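Local coordinates for bacterial bifunctional deaminase-reductase C-terminal domain-containing protein (PDB 2P4G), which probably acts as an NADP-dependent reductase of the RibD C-terminal family, which is assigned to the pyrimidine reduction step of riboflavin biosynthesis, at residues 16-21 / 63-68; 57-62 / 251-256; 78-83 / 114-119; 86-91 / 110-115. All blocks are in the same frame, centred on the assembly; numbering follows the deposited sequence.

Interaction 1: 16-21 / 63-68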
loop_
_atom_site.group_PDB
_atom_site.type_symbol
_atom_site.label_atom_id
_atom_site.label_comp_id
_atom_site.label_asym_id
_atom_site.label_seq_id
_atom_site.Cartn_x
_atom_site.Cartn_y
_atom_site.Cartn_z
ATOM N N VAL A 16 -23.000 2.090 0.680
ATOM C CA VAL A 16 -22.291 1.515 -0.506
ATOM C C VAL A 16 -22.256 -0.023 -0.463
ATOM O O VAL A 16 -21.646 -0.632 0.417
ATOM C CB VAL A 16 -20.858 2.061 -0.646
ATOM C CG1 VAL A 16 -20.276 1.670 -2.011
ATOM C CG2 VAL A 16 -20.845 3.580 -0.452
ATOM N N THR A 17 -22.900 -0.644 -1.437
ATOM C CA THR A 17 -23.024 -2.074 -1.465
ATOM C C THR A 17 -21.906 -2.646 -2.326
ATOM O O THR A 17 -21.285 -1.939 -3.106
ATOM C CB THR A 17 -24.385 -2.486 -2.046
ATOM O OG1 THR A 17 -24.327 -2.420 -3.473
ATOM C CG2 THR A 17 -25.511 -1.567 -1.542
ATOM N N THR A 18 -21.665 -3.940 -2.188
ATOM C CA THR A 18 -20.723 -4.627 -3.035
ATOM C C THR A 18 -21.201 -4.610 -4.478
ATOM O O THR A 18 -20.400 -4.577 -5.402
ATOM C CB THR A 18 -20.488 -6.075 -2.568
ATOM O OG1 THR A 18 -21.723 -6.794 -2.536
ATOM C CG2 THR A 18 -19.883 -6.085 -1.199
ATOM N N GLU A 19 -22.506 -4.637 -4.669
ATOM C CA GLU A 19 -23.075 -4.562 -6.004
ATOM C C GLU A 19 -22.760 -3.206 -6.655
ATOM O O GLU A 19 -22.538 -3.119 -7.860
ATOM C CB GLU A 19 -24.589 -4.803 -5.952
ATOM C CG GLU A 19 -25.194 -5.106 -7.294
ATOM C CD GLU A 19 -26.683 -5.382 -7.215
ATOM O OE1 GLU A 19 -27.459 -4.465 -6.849
ATOM O OE2 GLU A 19 -27.077 -6.523 -7.541
ATOM N N GLN A 20 -22.723 -2.151 -5.853
ATOM C CA GLN A 20 -22.338 -0.849 -6.370
ATOM C C GLN A 20 -20.891 -0.860 -6.803
ATOM O O GLN A 20 -20.568 -0.482 -7.918
ATOM C CB GLN A 20 -22.581 0.238 -5.327
ATOM C CG GLN A 20 -24.068 0.454 -5.032
ATOM C CD GLN A 20 -24.293 1.469 -3.935
ATOM O OE1 GLN A 20 -23.420 2.311 -3.665
ATOM N NE2 GLN A 20 -25.462 1.410 -3.298
ATOM N N ILE A 21 -20.029 -1.319 -5.913
ATOM C CA ILE A 21 -18.603 -1.352 -6.158
ATOM C C ILE A 21 -18.300 -2.037 -7.471
ATOM O O ILE A 21 -17.491 -1.545 -8.236
ATOM C CB ILE A 21 -17.876 -2.086 -5.021
ATOM C CG1 ILE A 21 -18.016 -1.293 -3.723
ATOM C CG2 ILE A 21 -16.417 -2.255 -5.347
ATOM C CD1 ILE A 21 -17.678 -2.060 -2.467
ATOM N N ALA A 63 -14.912 -10.627 1.507
ATOM C CA ALA A 63 -15.242 -11.964 0.957
ATOM C C ALA A 63 -16.488 -11.885 0.075
ATOM O O ALA A 63 -16.546 -12.487 -0.990
ATOM C CB ALA A 63 -15.454 -13.030 2.099
ATOM N N ASP A 64 -17.482 -11.144 0.537
ATOM C CA ASP A 64 -18.656 -10.834 -0.270
ATOM C C ASP A 64 -18.332 -10.144 -1.587
ATOM O O ASP A 64 -18.919 -10.435 -2.615
ATOM C CB ASP A 64 -19.576 -9.910 0.502
ATOM C CG ASP A 64 -20.189 -10.564 1.705
ATOM O OD1 ASP A 64 -19.922 -11.775 1.934
ATOM O OD2 ASP A 64 -20.944 -9.858 2.419
ATOM N N LEU A 65 -17.421 -9.196 -1.551
ATOM C CA LEU A 65 -17.023 -8.487 -2.764
ATOM C C LEU A 65 -16.335 -9.429 -3.757
ATOM O O LEU A 65 -16.559 -9.346 -4.959
ATOM C CB LEU A 65 -16.092 -7.314 -2.407
ATOM C CG LEU A 65 -15.659 -6.413 -3.555
ATOM C CD1 LEU A 65 -16.880 -5.765 -4.131
ATOM C CD2 LEU A 65 -14.622 -5.374 -3.061
ATOM N N LEU A 66 -15.494 -10.322 -3.270
ATOM C CA LEU A 66 -14.932 -11.312 -4.173
ATOM C C LEU A 66 -16.051 -12.077 -4.864
ATOM O O LEU A 66 -16.015 -12.258 -6.073
ATOM C CB LEU A 66 -14.021 -12.303 -3.449
ATOM C CG LEU A 66 -12.552 -12.353 -3.841
ATOM C CD1 LEU A 66 -11.905 -13.560 -3.129
ATOM C CD2 LEU A 66 -12.363 -12.443 -5.362
ATOM N N ILE A 67 -17.041 -12.529 -4.090
ATOM C CA ILE A 67 -18.161 -13.295 -4.646
ATOM C C ILE A 67 -18.948 -12.454 -5.648
ATOM O O ILE A 67 -19.336 -12.949 -6.707
ATOM C CB ILE A 67 -19.101 -13.822 -3.543
ATOM C CG1 ILE A 67 -18.383 -14.865 -2.686
ATOM C CG2 ILE A 67 -20.356 -14.453 -4.137
ATOM C CD1 ILE A 67 -17.713 -15.887 -3.465
ATOM N N GLN A 68 -19.169 -11.191 -5.312
ATOM C CA GLN A 68 -19.882 -10.256 -6.208
ATOM C C GLN A 68 -19.150 -10.156 -7.552
ATOM O O GLN A 68 -19.772 -10.215 -8.607
ATOM C CB GLN A 68 -20.010 -8.866 -5.557
ATOM C CG GLN A 68 -20.992 -7.951 -6.222
ATOM C CD GLN A 68 -22.421 -8.282 -5.848
ATOM O OE1 GLN A 68 -23.122 -8.989 -6.572
ATOM N NE2 GLN A 68 -22.847 -7.797 -4.695
HETATM O O HOH W 1 -22.166 -7.964 0.063
#
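T18 and Q68 form the polar centre of this contact between the helix 18-23 and the longer helix 60-72. The amide N-H of Q68 NE2 donates to T18 OG1 at 2.6 Å, with an N-H...O angle of 146° and the hydroxyl oxygen close to the amide plane. A bend in the Q68 chain at chi2 (78°) brings CD over to T18 and E19. Q68 NE2 also lies 3.2 Å from E19 N, but both are donors, so they form no bond. A water links T18 OG1, at 2.9 Å, with D64 OD2, to which it donates a longer bond of 3.3 Å; the other carboxylate oxygen of D64 is taken by Q60 NE2.

The apolar contacts run alongside. I21 and L65 cross at about a right angle, with I21 CG2 3.7 Å from L65 CD1, and M245 of strand 237-248 packs on I21 as well. The methyl CG2 of T18 rests near the backbone N of L65, 4.0 Å away.

Just before the shorter helix, T17 caps it: OG1 accepts from Q20 N at 2.9 Å. The result is a classical threonine N-cap on a short N-terminal helix, which packs by its first turn against a helix of the RibD-type, dihydrofolate reductase-like fold.

Interaction 2: 57-62 / 251-256. With EDO (1,2-ethanediol), chain J.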
loop_
_atom_site.group_PDB
_atom_site.type_symbol
_atom_site.label_atom_id
_atom_site.label_comp_id
_atom_site.label_asym_id
_atom_site.label_seq_id
_atom_site.Cartn_x
_atom_site.Cartn_y
_atom_site.Cartn_z
HETATM N N MSE A 57 -6.447 -11.246 6.308
HETATM C CA MSE A 57 -6.578 -9.807 6.204
HETATM C C MSE A 57 -7.997 -9.383 5.847
HETATM O O MSE A 57 -8.418 -8.298 6.205
HETATM C CB MSE A 57 -5.576 -9.248 5.207
HETATM C CG MSE A 57 -4.218 -9.089 5.823
HETATM SE SE MSE A 57 -3.095 -7.974 4.774
HETATM C CE MSE A 57 -2.863 -9.316 3.310
ATOM N N GLY A 58 -8.731 -10.248 5.159
ATOM C CA GLY A 58 -10.064 -9.916 4.693
ATOM C C GLY A 58 -11.068 -10.035 5.804
ATOM O O GLY A 58 -10.813 -10.691 6.811
ATOM N N ASP A 59 -12.204 -9.370 5.626
ATOM C CA ASP A 59 -13.357 -9.552 6.504
ATOM C C ASP A 59 -14.505 -10.055 5.630
ATOM O O ASP A 59 -14.281 -10.459 4.486
ATOM C CB ASP A 59 -13.703 -8.265 7.280
ATOM C CG ASP A 59 -14.162 -7.121 6.378
ATOM O OD1 ASP A 59 -14.180 -7.274 5.144
ATOM O OD2 ASP A 59 -14.494 -6.050 6.918
ATOM N N GLN A 60 -15.720 -10.047 6.164
ATOM C CA GLN A 60 -16.862 -10.575 5.443
ATOM C C GLN A 60 -17.229 -9.710 4.262
ATOM O O GLN A 60 -17.599 -10.219 3.230
ATOM C CB GLN A 60 -18.083 -10.720 6.362
ATOM C CG GLN A 60 -19.191 -11.566 5.726
ATOM C CD GLN A 60 -18.678 -12.910 5.214
ATOM O OE1 GLN A 60 -18.162 -13.714 5.990
ATOM N NE2 GLN A 60 -18.806 -13.152 3.903
ATOM N N THR A 61 -17.136 -8.400 4.419
ATOM C CA THR A 61 -17.452 -7.478 3.319
ATOM C C THR A 61 -16.568 -7.812 2.122
ATOM O O THR A 61 -17.062 -8.055 1.033
ATOM C CB THR A 61 -17.318 -6.017 3.762
ATOM O OG1 THR A 61 -18.192 -5.778 4.886
ATOM C CG2 THR A 61 -17.686 -5.092 2.639
ATOM N N ASP A 62 -15.266 -7.899 2.370
ATOM C CA ASP A 62 -14.281 -8.261 1.359
ATOM C C ASP A 62 -14.554 -9.617 0.706
ATOM O O ASP A 62 -14.423 -9.745 -0.514
ATOM C CB ASP A 62 -12.880 -8.268 1.983
ATOM C CG ASP A 62 -11.797 -8.463 0.964
ATOM O OD1 ASP A 62 -11.577 -7.566 0.125
ATOM O OD2 ASP A 62 -11.177 -9.525 0.972
ATOM N N ASN A 251 -15.024 -3.042 9.886
ATOM C CA ASN A 251 -13.708 -3.431 10.384
ATOM C C ASN A 251 -12.559 -2.550 9.876
ATOM O O ASN A 251 -11.403 -2.827 10.169
ATOM C CB ASN A 251 -13.444 -4.880 10.021
ATOM C CG ASN A 251 -14.463 -5.818 10.637
ATOM O OD1 ASN A 251 -15.178 -6.519 9.934
ATOM N ND2 ASN A 251 -14.545 -5.817 11.960
ATOM N N GLY A 252 -12.870 -1.514 9.105
ATOM C CA GLY A 252 -11.881 -0.525 8.706
ATOM C C GLY A 252 -11.087 -0.901 7.474
ATOM O O GLY A 252 -10.050 -0.292 7.196
ATOM N N LEU A 253 -11.571 -1.883 6.719
ATOM C CA LEU A 253 -10.960 -2.208 5.447
ATOM C C LEU A 253 -11.438 -1.199 4.423
ATOM O O LEU A 253 -12.610 -0.821 4.430
ATOM C CB LEU A 253 -11.322 -3.624 4.984
ATOM C CG LEU A 253 -10.570 -4.820 5.619
ATOM C CD1 LEU A 253 -10.976 -5.000 7.066
ATOM C CD2 LEU A 253 -10.815 -6.101 4.788
ATOM N N ILE A 254 -10.529 -0.742 3.563
ATOM C CA ILE A 254 -10.880 0.250 2.529
ATOM C C ILE A 254 -11.071 -0.554 1.266
ATOM O O ILE A 254 -10.297 -1.475 0.978
ATOM C CB ILE A 254 -9.801 1.332 2.293
ATOM C CG1 ILE A 254 -9.469 2.077 3.583
ATOM C CG2 ILE A 254 -10.244 2.359 1.219
ATOM C CD1 ILE A 254 -8.219 2.983 3.432
ATOM N N PHE A 255 -12.138 -0.231 0.545
ATOM C CA PHE A 255 -12.385 -0.828 -0.729
ATOM C C PHE A 255 -12.308 0.290 -1.736
ATOM O O PHE A 255 -12.938 1.331 -1.558
ATOM C CB PHE A 255 -13.755 -1.488 -0.768
ATOM C CG PHE A 255 -13.946 -2.513 0.290
ATOM C CD1 PHE A 255 -13.378 -3.771 0.161
ATOM C CD2 PHE A 255 -14.669 -2.229 1.422
ATOM C CE1 PHE A 255 -13.540 -4.705 1.123
ATOM C CE2 PHE A 255 -14.839 -3.181 2.392
ATOM C CZ PHE A 255 -14.278 -4.422 2.246
ATOM N N SER A 256 -11.546 0.046 -2.800
ATOM C CA SER A 256 -11.273 1.042 -3.820
ATOM C C SER A 256 -11.398 0.374 -5.184
ATOM O O SER A 256 -10.995 -0.759 -5.353
ATOM C CB SER A 256 -9.862 1.611 -3.648
ATOM O OG SER A 256 -8.891 0.614 -3.906
HETATM C C1 EDO J . -8.732 -10.833 -1.946
HETATM O O1 EDO J . -9.640 -9.740 -1.855
HETATM C C2 EDO J . -8.419 -10.988 -3.433
HETATM O O2 EDO J . -7.258 -11.811 -3.731
#
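The phenyl ring of F255 presents its edge to D62: CB lies in the ring plane, D62 OD1 is 3.6 Å from F255 CE1, and the carboxylate is only 14° from coplanar with the ring. D59 OD1 is also near the plane at the edge, whereas T61 reaches the ring obliquely with its methyl, CG2 standing 3.4 Å from F255 CE2. The start of helix 60-72 is thus seated on strand 254-260, one of the antiparallel strands that extend the mainly parallel sheet of this dihydrofolate reductase-like fold.

L253, two residues before F255, packs against the residues leading into the helix. Its CD2 approaches the carbonyl O of M57 to 3.5 Å, and the side chains of L253 and D59 meet tip to tip, CD2 lying 3.6 Å from D59 OD1.

The two aspartates also have polar partners: S249 OG bonds D59 OD2, and T215 OG1 on strand 211-217 bonds D62 OD1. A 1,2-ethanediol, probably from the crystallisation liquor, donates through O1 to D62 OD2. As N-cap of the helix, D59 has its CG between the backbone N and the carbonyl carbon (chi1 65°), and OD1 receives an almost straight bond from D62 N at 3.0 Å.

Interaction 3: 78-83 / 114-119. With EDO (1,2-ethanediol), chain N; EDO (1,2-ethanediol), chain H; EDO (1,2-ethanediol), chain D; EDO (1,2-ethanediol), chain P.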
loop_
_atom_site.group_PDB
_atom_site.type_symbol
_atom_site.label_atom_id
_atom_site.label_comp_id
_atom_site.label_asym_id
_atom_site.label_seq_id
_atom_site.Cartn_x
_atom_site.Cartn_y
_atom_site.Cartn_z
ATOM N N VAL A 78 -6.281 -17.165 -11.868
ATOM C CA VAL A 78 -5.545 -17.140 -10.613
ATOM C C VAL A 78 -4.348 -18.098 -10.729
ATOM O O VAL A 78 -4.436 -19.131 -11.380
ATOM C CB VAL A 78 -6.471 -17.495 -9.407
ATOM C CG1 VAL A 78 -6.919 -18.952 -9.482
ATOM C CG2 VAL A 78 -5.789 -17.192 -8.058
ATOM N N GLY A 79 -3.225 -17.733 -10.120
ATOM C CA GLY A 79 -2.072 -18.619 -10.067
ATOM C C GLY A 79 -2.389 -19.813 -9.180
ATOM O O GLY A 79 -2.988 -19.679 -8.114
ATOM N N ALA A 80 -1.982 -20.993 -9.616
ATOM C CA ALA A 80 -2.288 -22.224 -8.896
ATOM C C ALA A 80 -1.872 -22.180 -7.402
ATOM O O ALA A 80 -2.593 -22.686 -6.539
ATOM C CB ALA A 80 -1.642 -23.415 -9.613
ATOM N N GLU A 81 -0.726 -21.577 -7.106
ATOM C CA GLU A 81 -0.198 -21.558 -5.735
ATOM C C GLU A 81 -1.012 -20.671 -4.832
ATOM O O GLU A 81 -1.223 -20.998 -3.670
ATOM C CB GLU A 81 1.256 -21.118 -5.721
ATOM C CG GLU A 81 1.973 -21.176 -4.353
ATOM C CD GLU A 81 1.878 -22.528 -3.583
ATOM O OE1 GLU A 81 1.469 -23.578 -4.131
ATOM O OE2 GLU A 81 2.216 -22.516 -2.384
ATOM N N THR A 82 -1.477 -19.544 -5.366
ATOM C CA THR A 82 -2.465 -18.718 -4.659
ATOM C C THR A 82 -3.780 -19.455 -4.416
ATOM O O THR A 82 -4.264 -19.522 -3.288
ATOM C CB THR A 82 -2.691 -17.394 -5.408
ATOM O OG1 THR A 82 -1.491 -16.623 -5.304
ATOM C CG2 THR A 82 -3.802 -16.593 -4.804
ATOM N N ALA A 83 -4.344 -20.030 -5.468
ATOM C CA ALA A 83 -5.492 -20.935 -5.324
ATOM C C ALA A 83 -5.288 -22.017 -4.239
ATOM O O ALA A 83 -6.177 -22.318 -3.436
ATOM C CB ALA A 83 -5.787 -21.582 -6.656
ATOM N N LEU A 114 -6.601 -21.822 -13.960
ATOM C CA LEU A 114 -5.482 -21.951 -13.044
ATOM C C LEU A 114 -4.215 -21.952 -13.828
ATOM O O LEU A 114 -4.066 -22.742 -14.779
ATOM C CB LEU A 114 -5.572 -23.264 -12.267
ATOM C CG LEU A 114 -6.788 -23.453 -11.368
ATOM C CD1 LEU A 114 -6.728 -24.873 -10.758
ATOM C CD2 LEU A 114 -6.857 -22.359 -10.259
ATOM N N LEU A 115 -3.322 -21.034 -13.463
ATOM C CA LEU A 115 -2.030 -20.902 -14.097
ATOM C C LEU A 115 -0.996 -21.662 -13.275
ATOM O O LEU A 115 -0.776 -21.370 -12.097
ATOM C CB LEU A 115 -1.646 -19.424 -14.164
ATOM C CG LEU A 115 -2.647 -18.467 -14.809
ATOM C CD1 LEU A 115 -2.043 -17.066 -14.893
ATOM C CD2 LEU A 115 -3.071 -18.928 -16.173
ATOM N N SER A 116 -0.355 -22.639 -13.894
ATOM C CA SER A 116 0.552 -23.532 -13.188
ATOM C C SER A 116 1.693 -23.956 -14.067
ATOM O O SER A 116 1.523 -24.770 -15.009
ATOM C CB SER A 116 -0.207 -24.789 -12.721
ATOM O OG SER A 116 0.680 -25.693 -12.078
ATOM N N LYS A 117 2.878 -23.475 -13.755
ATOM C CA LYS A 117 4.034 -23.936 -14.497
ATOM C C LYS A 117 4.492 -25.324 -14.055
ATOM O O LYS A 117 4.926 -26.103 -14.879
ATOM C CB LYS A 117 5.161 -22.888 -14.469
ATOM C CG LYS A 117 4.780 -21.583 -15.253
ATOM C CD LYS A 117 5.970 -20.664 -15.527
ATOM C CE LYS A 117 5.552 -19.186 -15.548
ATOM N NZ LYS A 117 6.578 -18.312 -16.222
ATOM N N SER A 118 4.353 -25.653 -12.779
ATOM C CA SER A 118 4.766 -26.987 -12.259
ATOM C C SER A 118 3.735 -28.094 -12.467
ATOM O O SER A 118 4.097 -29.278 -12.553
ATOM C CB SER A 118 5.079 -26.919 -10.761
ATOM O OG SER A 118 3.884 -26.804 -9.988
ATOM N N LEU A 119 2.462 -27.708 -12.505
ATOM C CA LEU A 119 1.347 -28.659 -12.605
ATOM C C LEU A 119 1.158 -29.479 -11.312
ATOM O O LEU A 119 0.502 -30.539 -11.336
ATOM C CB LEU A 119 1.508 -29.589 -13.812
ATOM C CG LEU A 119 1.332 -28.962 -15.190
ATOM C CD1 LEU A 119 1.462 -30.082 -16.284
ATOM C CD2 LEU A 119 -0.034 -28.228 -15.238
HETATM C C1 EDO N . 1.567 -20.681 -9.669
HETATM O O1 EDO N . 1.042 -19.574 -8.925
HETATM C C2 EDO N . 2.094 -20.195 -11.019
HETATM O O2 EDO N . 2.842 -21.254 -11.643
HETATM C C1 EDO H . -5.853 -25.360 -5.944
HETATM O O1 EDO H . -6.069 -26.744 -5.632
HETATM C C2 EDO H . -5.079 -25.245 -7.274
HETATM O O2 EDO H . -3.700 -24.832 -7.152
HETATM C C1 EDO D . 1.757 -15.518 -8.298
HETATM O O1 EDO D . 2.133 -15.118 -6.963
HETATM C C2 EDO D . 0.687 -16.606 -8.534
HETATM O O2 EDO D . 0.023 -17.207 -7.418
HETATM C C1 EDO P . -1.894 -15.153 -1.720
HETATM O O1 EDO P . -1.840 -16.485 -1.178
HETATM C C2 EDO P . -0.732 -14.826 -2.668
HETATM O O2 EDO P . 0.259 -15.871 -2.739
#
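V78 and L114 lie side by side on one face of the sheet and point the same way, with V78 CG1 pressed tightly to L114 CD2 at 3.5 Å. The same CD2 methyl touches A83 CB at 3.8 Å, so L114 also meets the helix that follows strand 75-79. L115 leaves the opposite face, on the side of L176 and A179 of helix 175-184.

Beside these side chains the backbones pair in parallel: L115 N donates to V78 O at 3.0 Å, and A80 N returns a bond to L115 O at 2.8 Å. A80 is already in helix 80-85, of which G79 is the N-cap, and its CB packs against S116 CB at 3.7 Å. S116 OG accepts from L119 N, an ST motif.

A 1,2-ethanediol, probably from the crystallisation liquor, accepts from K117 N at 3.1 Å and, weakly, from E81 N. Across the contact itself, the paired backbone bonds fix the register of strand and helix start, while the methyls pack on one face.

Interaction 4: 86-91 / 110-115. With EDO (1,2-ethanediol), chain G; EDO (1,2-ethanediol), chain C; EDO (1,2-ethanediol), chain P.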
loop_
_atom_site.group_PDB
_atom_site.type_symbol
_atom_site.label_atom_id
_atom_site.label_comp_id
_atom_site.label_asym_id
_atom_site.label_seq_id
_atom_site.Cartn_x
_atom_site.Cartn_y
_atom_site.Cartn_z
ATOM N N GLU A 86 -4.884 -20.291 -0.675
ATOM C CA GLU A 86 -6.174 -19.757 -0.270
ATOM C C GLU A 86 -7.277 -20.809 -0.234
ATOM O O GLU A 86 -8.422 -20.454 -0.136
ATOM C CB GLU A 86 -6.556 -18.606 -1.202
ATOM C CG GLU A 86 -5.549 -17.447 -1.196
ATOM C CD GLU A 86 -5.262 -16.866 0.195
ATOM O OE1 GLU A 86 -6.206 -16.733 1.002
ATOM O OE2 GLU A 86 -4.079 -16.534 0.471
ATOM N N ASN A 87 -6.937 -22.099 -0.331
ATOM C CA ASN A 87 -7.916 -23.176 -0.146
ATOM C C ASN A 87 -9.107 -23.032 -1.128
ATOM O O ASN A 87 -10.288 -23.221 -0.791
ATOM C CB ASN A 87 -8.334 -23.245 1.349
ATOM C CG ASN A 87 -9.128 -24.520 1.714
ATOM O OD1 ASN A 87 -8.956 -25.584 1.093
ATOM N ND2 ASN A 87 -10.014 -24.407 2.744
ATOM N N TYR A 88 -8.778 -22.698 -2.366
ATOM C CA TYR A 88 -9.789 -22.632 -3.383
ATOM C C TYR A 88 -10.386 -24.002 -3.637
ATOM O O TYR A 88 -9.685 -25.008 -3.645
ATOM C CB TYR A 88 -9.229 -22.124 -4.696
ATOM C CG TYR A 88 -9.124 -20.644 -4.869
ATOM C CD1 TYR A 88 -8.740 -19.812 -3.830
ATOM C CD2 TYR A 88 -9.335 -20.077 -6.121
ATOM C CE1 TYR A 88 -8.596 -18.442 -4.029
ATOM C CE2 TYR A 88 -9.207 -18.727 -6.316
ATOM C CZ TYR A 88 -8.837 -17.918 -5.270
ATOM O OH TYR A 88 -8.726 -16.580 -5.487
ATOM N N GLY A 89 -11.689 -24.017 -3.886
ATOM C CA GLY A 89 -12.393 -25.182 -4.321
ATOM C C GLY A 89 -13.153 -24.863 -5.589
ATOM O O GLY A 89 -12.927 -23.826 -6.225
ATOM N N PRO A 90 -14.076 -25.754 -5.966
ATOM C CA PRO A 90 -14.949 -25.423 -7.080
ATOM C C PRO A 90 -15.700 -24.105 -6.829
ATOM O O PRO A 90 -16.178 -23.856 -5.719
ATOM C CB PRO A 90 -15.887 -26.629 -7.164
ATOM C CG PRO A 90 -15.098 -27.764 -6.562
ATOM C CD PRO A 90 -14.342 -27.098 -5.433
ATOM N N VAL A 91 -15.783 -23.279 -7.872
ATOM C CA VAL A 91 -16.445 -22.005 -7.775
ATOM C C VAL A 91 -17.892 -22.216 -7.353
ATOM O O VAL A 91 -18.594 -23.114 -7.866
ATOM C CB VAL A 91 -16.335 -21.234 -9.089
ATOM C CG1 VAL A 91 -17.182 -19.965 -9.058
ATOM C CG2 VAL A 91 -14.854 -20.920 -9.387
ATOM N N PRO A 110 -18.707 -18.758 -13.402
ATOM C CA PRO A 110 -17.533 -18.454 -14.207
ATOM C C PRO A 110 -16.550 -19.621 -14.254
ATOM O O PRO A 110 -16.485 -20.414 -13.328
ATOM C CB PRO A 110 -16.891 -17.273 -13.456
ATOM C CG PRO A 110 -17.355 -17.442 -12.051
ATOM C CD PRO A 110 -18.751 -17.969 -12.158
ATOM N N LYS A 111 -15.774 -19.689 -15.327
ATOM C CA LYS A 111 -14.772 -20.718 -15.501
ATOM C C LYS A 111 -13.561 -20.376 -14.671
ATOM O O LYS A 111 -12.944 -19.318 -14.844
ATOM C CB LYS A 111 -14.356 -20.830 -16.980
ATOM C CG LYS A 111 -13.439 -22.006 -17.313
ATOM C CD LYS A 111 -14.181 -23.315 -17.178
ATOM C CE LYS A 111 -13.349 -24.539 -17.579
ATOM N NZ LYS A 111 -14.144 -25.794 -17.380
ATOM N N LEU A 112 -13.195 -21.287 -13.783
ATOM C CA LEU A 112 -11.960 -21.147 -13.027
ATOM C C LEU A 112 -10.782 -21.578 -13.875
ATOM O O LEU A 112 -10.739 -22.710 -14.357
ATOM C CB LEU A 112 -12.013 -21.984 -11.744
ATOM C CG LEU A 112 -10.840 -21.902 -10.788
ATOM C CD1 LEU A 112 -10.596 -20.451 -10.292
ATOM C CD2 LEU A 112 -11.086 -22.866 -9.627
ATOM N N THR A 113 -9.818 -20.673 -14.011
ATOM C CA THR A 113 -8.624 -20.862 -14.843
ATOM C C THR A 113 -7.375 -20.743 -13.977
ATOM O O THR A 113 -7.141 -19.715 -13.321
ATOM C CB THR A 113 -8.564 -19.825 -16.001
ATOM O OG1 THR A 113 -9.800 -19.859 -16.710
ATOM C CG2 THR A 113 -7.406 -20.111 -16.981
ATOM N N LEU A 114 -6.601 -21.822 -13.960
ATOM C CA LEU A 114 -5.482 -21.951 -13.044
ATOM C C LEU A 114 -4.215 -21.952 -13.828
ATOM O O LEU A 114 -4.066 -22.742 -14.779
ATOM C CB LEU A 114 -5.572 -23.264 -12.267
ATOM C CG LEU A 114 -6.788 -23.453 -11.368
ATOM C CD1 LEU A 114 -6.728 -24.873 -10.758
ATOM C CD2 LEU A 114 -6.857 -22.359 -10.259
ATOM N N LEU A 115 -3.322 -21.034 -13.463
ATOM C CA LEU A 115 -2.030 -20.902 -14.097
ATOM C C LEU A 115 -0.996 -21.662 -13.275
ATOM O O LEU A 115 -0.776 -21.370 -12.097
ATOM C CB LEU A 115 -1.646 -19.424 -14.164
ATOM C CG LEU A 115 -2.647 -18.467 -14.809
ATOM C CD1 LEU A 115 -2.043 -17.066 -14.893
ATOM C CD2 LEU A 115 -3.071 -18.928 -16.173
HETATM C C1 EDO G . -14.362 -21.942 -4.142
HETATM O O1 EDO G . -14.830 -21.983 -2.790
HETATM C C2 EDO G . -13.070 -21.124 -4.419
HETATM O O2 EDO G . -12.684 -21.080 -5.856
HETATM C C1 EDO C . -11.918 -19.020 -1.805
HETATM O O1 EDO C . -10.661 -18.810 -1.121
HETATM C C2 EDO C . -12.156 -17.949 -2.874
HETATM O O2 EDO C . -13.554 -17.638 -3.008
HETATM C C1 EDO P . -1.894 -15.153 -1.720
HETATM O O1 EDO P . -1.840 -16.485 -1.178
HETATM C C2 EDO P . -0.732 -14.826 -2.668
HETATM O O2 EDO P . 0.259 -15.871 -2.739
#
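The valine V91 holds CG1 anti to its backbone N (chi1 173°) and CG2 beside that N, so its two methyls serve different partners: CG1 meets P110 CG at 3.9 Å, and CG2 meets L112 CB at 3.8 Å. L112 in turn has CG anti to its own backbone N (chi1 -177°), and CD2 comes to 4.0 Å from the carbonyl O of G89. Its other methyl, L112 CD1, stands at the edge of the Y88 ring, near the plane and 4.4 Å from Y88 CD2, a looser touch than those of V91.

No hydrogen bond spans the two segments; the contact is chiefly packing of apolar side chains. The polar groups of the loop find partners elsewhere. Y88 OH is bonded to E194 OE1, which ties the ring to strand 190-195. One ethanediol donates to G89 O at 2.8 Å, and another lays its C2 over one face of Y88, offset toward the rim. N87, at positive phi, is the C-prime residue of the Schellman motif that ends helix 80-85.

The segment 86-91 belongs to the crossover from strand 75-79 to its parallel neighbour 111-115. After helix 80-85 it runs past the start of the second strand before the chain enters helix 95-103, while I76 of strand 75-79 packs against both V91 and P110.

Interactions 1 and 2 share helix 60-72 and touch through L65 and F255, interaction 1 joining that helix to another and interaction 2 joining its start to the antiparallel part of the sheet. Both mix carbon packing with N-caps and polar side chains. Interactions 3 and 4 share strand 111-115 and lie nearer the centre of the chain; V78 of one packs against Y88 and L112 of the other. Interaction 3, partly buried like 1 and 2, combines backbone bonds at the strand-to-helix junction with methyl packing, whereas interaction 4 is buried and, without a hydrogen bond across its segments, chiefly packs apolar side chains. The centres of interactions 1 and 3 are about 25 Å apart, on opposite sides of the chain's centre.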